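Local coordinates for protein endostatin (Mus musculus, PDB 1KOE) that inhibits angiogenesis and probably binds heparin, as the C-terminal fragment of the collagen XVIII alpha1 chain, at residues P2-V7 and V63-L68; K69-S74 and G91-S96. One frame throughout, in Å; residues are numbered along the deposited sequence.

The two contacts follow one another along the chain, their centres about 8 Å apart: interaction 1 pairs strand 65-66 with strand 4-8, and interaction 2 begins where residues 63-68 end. The chain turns back at 69-71, so strand 72-74 lies antiparallel against the other side of strand 65-66, with a probable hydrogen bond from L73 N to I65 O, 2.7 Å. Two more ties hold the turn: H5 NE2 reaches D70 OD1 at 2.6 Å, and buried N67 gives its ND2 to E71 OE1. N67 ND2 also bonds R93 O, linking 63-68 to the 91-96 loop, and L68 CD2 packs 3.3 Å from S96 O. Interaction 1 is thus a short parallel strand pairing with loop at its ends, while interaction 2 fastens an edge strand, 72-74, and its turn to a loop.

Interaction 1 of 2, residues P2-V7 and V63-L68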
loop_
_atom_site.group_PDB
_atom_site.type_symbol
_atom_site.label_atom_id
_atom_site.label_comp_id
_atom_site.label_asym_id
_atom_site.label_seq_id
_atom_site.Cartn_x
_atom_site.Cartn_y
_atom_site.Cartn_z
ATOM N N PRO A 2 -7.461 12.381 15.424
ATOM C CA PRO A 2 -7.347 11.054 14.807
ATOM C C PRO A 2 -6.416 11.052 13.618
ATOM O O PRO A 2 -6.301 12.051 12.908
ATOM C CB PRO A 2 -8.783 10.744 14.399
ATOM C CG PRO A 2 -9.372 12.067 14.136
ATOM C CD PRO A 2 -8.825 12.912 15.283
ATOM N N VAL A 3 -5.740 9.926 13.424
ATOM C CA VAL A 3 -4.834 9.740 12.296
ATOM C C VAL A 3 -4.884 8.261 11.923
ATOM O O VAL A 3 -5.263 7.432 12.743
ATOM C CB VAL A 3 -3.363 10.063 12.670
ATOM C CG1 VAL A 3 -3.184 11.541 13.003
ATOM C CG2 VAL A 3 -2.908 9.183 13.793
ATOM N N LEU A 4 -4.489 7.946 10.692
ATOM C CA LEU A 4 -4.402 6.571 10.206
ATOM C C LEU A 4 -2.974 6.393 9.714
ATOM O O LEU A 4 -2.487 7.187 8.892
ATOM C CB LEU A 4 -5.360 6.326 9.036
ATOM C CG LEU A 4 -6.858 6.438 9.317
ATOM C CD1 LEU A 4 -7.623 6.178 8.018
ATOM C CD2 LEU A 4 -7.267 5.450 10.402
ATOM N N HIS A 5 -2.297 5.360 10.199
ATOM C CA HIS A 5 -0.920 5.101 9.790
ATOM C C HIS A 5 -0.792 4.262 8.494
ATOM O O HIS A 5 -1.509 3.260 8.312
ATOM C CB HIS A 5 -0.140 4.416 10.911
ATOM C CG HIS A 5 0.004 5.255 12.147
ATOM N ND1 HIS A 5 -0.959 5.311 13.126
ATOM C CD2 HIS A 5 0.994 6.098 12.541
ATOM C CE1 HIS A 5 -0.577 6.153 14.074
ATOM N NE2 HIS A 5 0.600 6.639 13.744
ATOM N N LEU A 6 0.111 4.680 7.610
ATOM C CA LEU A 6 0.402 3.966 6.362
ATOM C C LEU A 6 1.858 3.522 6.553
ATOM O O LEU A 6 2.756 4.353 6.675
ATOM C CB LEU A 6 0.257 4.894 5.156
ATOM C CG LEU A 6 0.435 4.275 3.766
ATOM C CD1 LEU A 6 -0.664 3.290 3.463
ATOM C CD2 LEU A 6 0.422 5.398 2.717
ATOM N N VAL A 7 2.093 2.212 6.590
ATOM C CA VAL A 7 3.400 1.653 6.902
ATOM C C VAL A 7 3.760 0.519 5.954
ATOM O O VAL A 7 2.914 -0.297 5.600
ATOM C CB VAL A 7 3.382 1.092 8.363
ATOM C CG1 VAL A 7 4.772 0.660 8.795
ATOM C CG2 VAL A 7 2.842 2.145 9.338
ATOM N N VAL A 63 -9.767 12.138 8.177
ATOM C CA VAL A 63 -8.744 11.656 9.087
ATOM C C VAL A 63 -7.405 11.670 8.323
ATOM O O VAL A 63 -7.250 10.989 7.313
ATOM C CB VAL A 63 -9.070 10.242 9.631
ATOM C CG1 VAL A 63 -7.943 9.750 10.501
ATOM C CG2 VAL A 63 -10.360 10.273 10.457
ATOM N N PRO A 64 -6.445 12.500 8.755
ATOM C CA PRO A 64 -5.177 12.519 8.035
ATOM C C PRO A 64 -4.445 11.187 7.989
ATOM O O PRO A 64 -4.530 10.389 8.915
ATOM C CB PRO A 64 -4.371 13.596 8.772
ATOM C CG PRO A 64 -4.980 13.665 10.115
ATOM C CD PRO A 64 -6.451 13.491 9.845
ATOM N N ILE A 65 -3.749 10.952 6.883
ATOM C CA ILE A 65 -2.946 9.745 6.704
ATOM C C ILE A 65 -1.519 10.158 7.046
ATOM O O ILE A 65 -1.004 11.133 6.497
ATOM C CB ILE A 65 -2.977 9.236 5.238
ATOM C CG1 ILE A 65 -4.438 9.034 4.766
ATOM C CG2 ILE A 65 -2.138 7.955 5.099
ATOM C CD1 ILE A 65 -5.244 7.980 5.520
ATOM N N VAL A 66 -0.882 9.412 7.943
ATOM C CA VAL A 66 0.476 9.721 8.389
ATOM C C VAL A 66 1.367 8.501 8.276
ATOM O O VAL A 66 0.879 7.375 8.145
ATOM C CB VAL A 66 0.503 10.205 9.904
ATOM C CG1 VAL A 66 -0.443 11.379 10.104
ATOM C CG2 VAL A 66 0.149 9.063 10.866
ATOM N N ASN A 67 2.671 8.726 8.268
ATOM C CA ASN A 67 3.602 7.610 8.236
ATOM C C ASN A 67 3.846 7.095 9.674
ATOM O O ASN A 67 3.220 7.578 10.629
ATOM C CB ASN A 67 4.897 7.962 7.484
ATOM C CG ASN A 67 5.708 9.045 8.159
ATOM O OD1 ASN A 67 5.585 9.286 9.364
ATOM N ND2 ASN A 67 6.600 9.659 7.396
ATOM N N LEU A 68 4.745 6.124 9.821
ATOM C CA LEU A 68 5.056 5.519 11.108
ATOM C C LEU A 68 5.447 6.550 12.172
ATOM O O LEU A 68 5.157 6.365 13.356
ATOM C CB LEU A 68 6.193 4.517 10.927
ATOM C CG LEU A 68 6.628 3.729 12.170
ATOM C CD1 LEU A 68 5.561 2.716 12.520
ATOM C CD2 LEU A 68 7.968 3.040 11.920
HETATM O O HOH W 1 5.393 4.645 7.384
#
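Residues 2-7 and 63-68 run side by side in parallel, with L4 set against I65 and H5 against V66. L4 grips the partner strand twice, its N donating to P64 O at 3.0 Å and its O accepting from V66 N at 2.9 Å; L6 N then takes V66 O, also at 2.9 Å. Past this ladder the two chains spread, and a water bridges L6 O and L68 N. H5 stands beside V66, pointing the same way. Its CB lies 4.2 Å from V66 O, and CG, anti to the carbonyl carbon (chi1 -63°), sets one face of the ring against V66 CG2, a CH-pi contact 3.9 Å from the centroid. At the ring edge CD2 meets N67 O at 3.3 Å. Both ring nitrogens are held by carboxylates, ND1 by E169 and NE2 by D70, which would favour a protonated imidazole. Across the sheet, on the face of L4 and I65, I65 CD1 lies 3.9 Å from L4 CB, while V63 CG1 packs against L4 CG. This is the parallel pairing inside an otherwise antiparallel mixed sheet, in a domain whose family is grouped with the C-type lectin fold.

Interaction 2 of 2, residues K69-S74 and G91-S96; sequences KDEVLS and GARIFS
Residues 69-74 and 91-96 run in directions 140° apart, too far from each other for strand pairing, their CA atoms closest at L73 and A92, 6.3 Å. Side chains therefore carry the contact, with the E71-R93 salt bridge as its polar core. R93 bends at chi3 (-68°) and presents NE and NH2 side-on to the carboxylate, one nitrogen to each oxygen: NH2 to OE2 of E71 at 2.6 Å and NE to OE1 of E71 at 3.1 Å. Both oxygens use their syn lone pairs and lie close to the guanidinium plane, so the two flat groups are nearly coplanar in this bidentate salt bridge; a weak third bond joins NH2 to OE1. That oxygen is heavily used, for it also accepts from N67 ND2 and from a water, 2.9 Å from E71 OE1, which in turn takes R93 N at 3.0 Å. The E71 carboxylate is thereby tied to both the side chain and the backbone of R93. Farther along, L73 and S74 both face I65 in a classic beta bulge at an edge strand, 72-74, of the mixed sheet. L73, with CG anti to its carbonyl carbon, sends CD2 against A92 CB and alongside R93 O. At the other end F95 turns its CZ edge onto one face of the R93 guanidinium, 3.3 Å above the plane and over its centre. K69 lies over a face of the same phenyl ring: CG starts near CE2, CD crosses 3.5 Å from F95 CZ, and a bend at chi4 (51°) carries NZ over the CD1-CE1 side. There K69 NZ sits 3.7 Å from the F95 ring centroid, a cation-pi contact, with the CD methylene adding a CH-pi contact to the same face.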
loop_
_atom_site.group_PDB
_atom_site.type_symbol
_atom_site.label_atom_id
_atom_site.label_comp_id
_atom_site.label_asym_id
_atom_site.label_seq_id
_atom_site.Cartn_x
_atom_site.Cartn_y
_atom_site.Cartn_z
ATOM N N LYS A 69 6.143 7.601 11.738
ATOM C CA LYS A 69 6.611 8.673 12.618
ATOM C C LYS A 69 5.614 9.826 12.756
ATOM O O LYS A 69 5.969 10.905 13.240
ATOM C CB LYS A 69 7.962 9.196 12.128
ATOM C CG LYS A 69 9.086 8.146 12.216
ATOM C CD LYS A 69 10.412 8.670 11.688
ATOM C CE LYS A 69 11.578 7.788 12.137
ATOM N NZ LYS A 69 11.356 6.334 11.856
ATOM N N ASP A 70 4.370 9.583 12.357
ATOM C CA ASP A 70 3.299 10.568 12.434
ATOM C C ASP A 70 3.453 11.791 11.544
ATOM O O ASP A 70 2.832 12.822 11.798
ATOM C CB ASP A 70 3.000 10.999 13.889
ATOM C CG ASP A 70 2.374 9.891 14.719
ATOM O OD1 ASP A 70 1.932 8.875 14.169
ATOM O OD2 ASP A 70 2.308 10.034 15.950
ATOM N N GLU A 71 4.280 11.692 10.511
ATOM C CA GLU A 71 4.439 12.793 9.561
ATOM C C GLU A 71 3.262 12.707 8.603
ATOM O O GLU A 71 2.953 11.627 8.064
ATOM C CB GLU A 71 5.761 12.656 8.826
ATOM C CG GLU A 71 6.904 12.671 9.823
ATOM C CD GLU A 71 8.275 12.440 9.235
ATOM O OE1 GLU A 71 8.424 11.798 8.155
ATOM O OE2 GLU A 71 9.231 12.902 9.901
ATOM N N VAL A 72 2.573 13.827 8.422
ATOM C CA VAL A 72 1.385 13.862 7.585
ATOM C C VAL A 72 1.690 13.677 6.120
ATOM O O VAL A 72 2.549 14.374 5.565
ATOM C CB VAL A 72 0.579 15.154 7.811
ATOM C CG1 VAL A 72 -0.733 15.120 7.020
ATOM C CG2 VAL A 72 0.320 15.340 9.302
ATOM N N LEU A 73 0.999 12.713 5.509
ATOM C CA LEU A 73 1.172 12.378 4.086
ATOM C C LEU A 73 0.042 12.905 3.219
ATOM O O LEU A 73 0.262 13.327 2.090
ATOM C CB LEU A 73 1.263 10.855 3.898
ATOM C CG LEU A 73 2.325 10.120 4.714
ATOM C CD1 LEU A 73 2.204 8.644 4.452
ATOM C CD2 LEU A 73 3.713 10.595 4.374
ATOM N N SER A 74 -1.170 12.868 3.747
ATOM C CA SER A 74 -2.345 13.315 3.008
ATOM C C SER A 74 -3.408 13.739 4.025
ATOM O O SER A 74 -3.461 13.207 5.138
ATOM C CB SER A 74 -2.854 12.155 2.123
ATOM O OG SER A 74 -4.066 12.478 1.479
ATOM N N GLY A 91 9.021 15.259 -0.675
ATOM C CA GLY A 91 9.759 14.959 0.534
ATOM C C GLY A 91 9.077 13.982 1.464
ATOM O O GLY A 91 9.677 13.599 2.471
ATOM N N ALA A 92 7.831 13.607 1.158
ATOM C CA ALA A 92 7.072 12.635 1.965
ATOM C C ALA A 92 7.925 11.382 2.099
ATOM O O ALA A 92 8.564 10.975 1.139
ATOM C CB ALA A 92 5.748 12.280 1.272
ATOM N N ARG A 93 7.965 10.807 3.294
ATOM C CA ARG A 93 8.745 9.597 3.576
ATOM C C ARG A 93 7.825 8.458 4.002
ATOM O O ARG A 93 6.822 8.680 4.689
ATOM C CB ARG A 93 9.692 9.828 4.754
ATOM C CG ARG A 93 10.773 10.804 4.503
ATOM C CD ARG A 93 11.757 10.754 5.632
ATOM N NE ARG A 93 11.222 11.250 6.901
ATOM C CZ ARG A 93 11.980 11.438 7.980
ATOM N NH1 ARG A 93 13.281 11.164 7.914
ATOM N NH2 ARG A 93 11.457 11.874 9.119
ATOM N N ILE A 94 8.174 7.245 3.605
ATOM C CA ILE A 94 7.405 6.088 4.021
ATOM C C ILE A 94 8.369 5.141 4.703
ATOM O O ILE A 94 9.435 4.827 4.169
ATOM C CB ILE A 94 6.683 5.393 2.847
ATOM C CG1 ILE A 94 5.637 6.360 2.259
ATOM C CG2 ILE A 94 6.037 4.070 3.331
ATOM C CD1 ILE A 94 4.824 5.798 1.134
ATOM N N PHE A 95 8.045 4.808 5.946
ATOM C CA PHE A 95 8.849 3.896 6.765
ATOM C C PHE A 95 8.210 2.504 6.875
ATOM O O PHE A 95 6.978 2.367 6.860
ATOM C CB PHE A 95 8.991 4.451 8.195
ATOM C CG PHE A 95 9.730 5.742 8.263
ATOM C CD1 PHE A 95 11.109 5.754 8.359
ATOM C CD2 PHE A 95 9.054 6.951 8.212
ATOM C CE1 PHE A 95 11.812 6.964 8.396
ATOM C CE2 PHE A 95 9.750 8.149 8.249
ATOM C CZ PHE A 95 11.133 8.150 8.340
ATOM N N SER A 96 9.062 1.489 6.991
ATOM C CA SER A 96 8.612 0.120 7.209
ATOM C C SER A 96 8.317 0.019 8.723
ATOM O O SER A 96 8.649 0.951 9.483
ATOM C CB SER A 96 9.723 -0.843 6.831
ATOM O OG SER A 96 10.879 -0.591 7.603
HETATM O O HOH W 2 7.068 12.426 5.623
#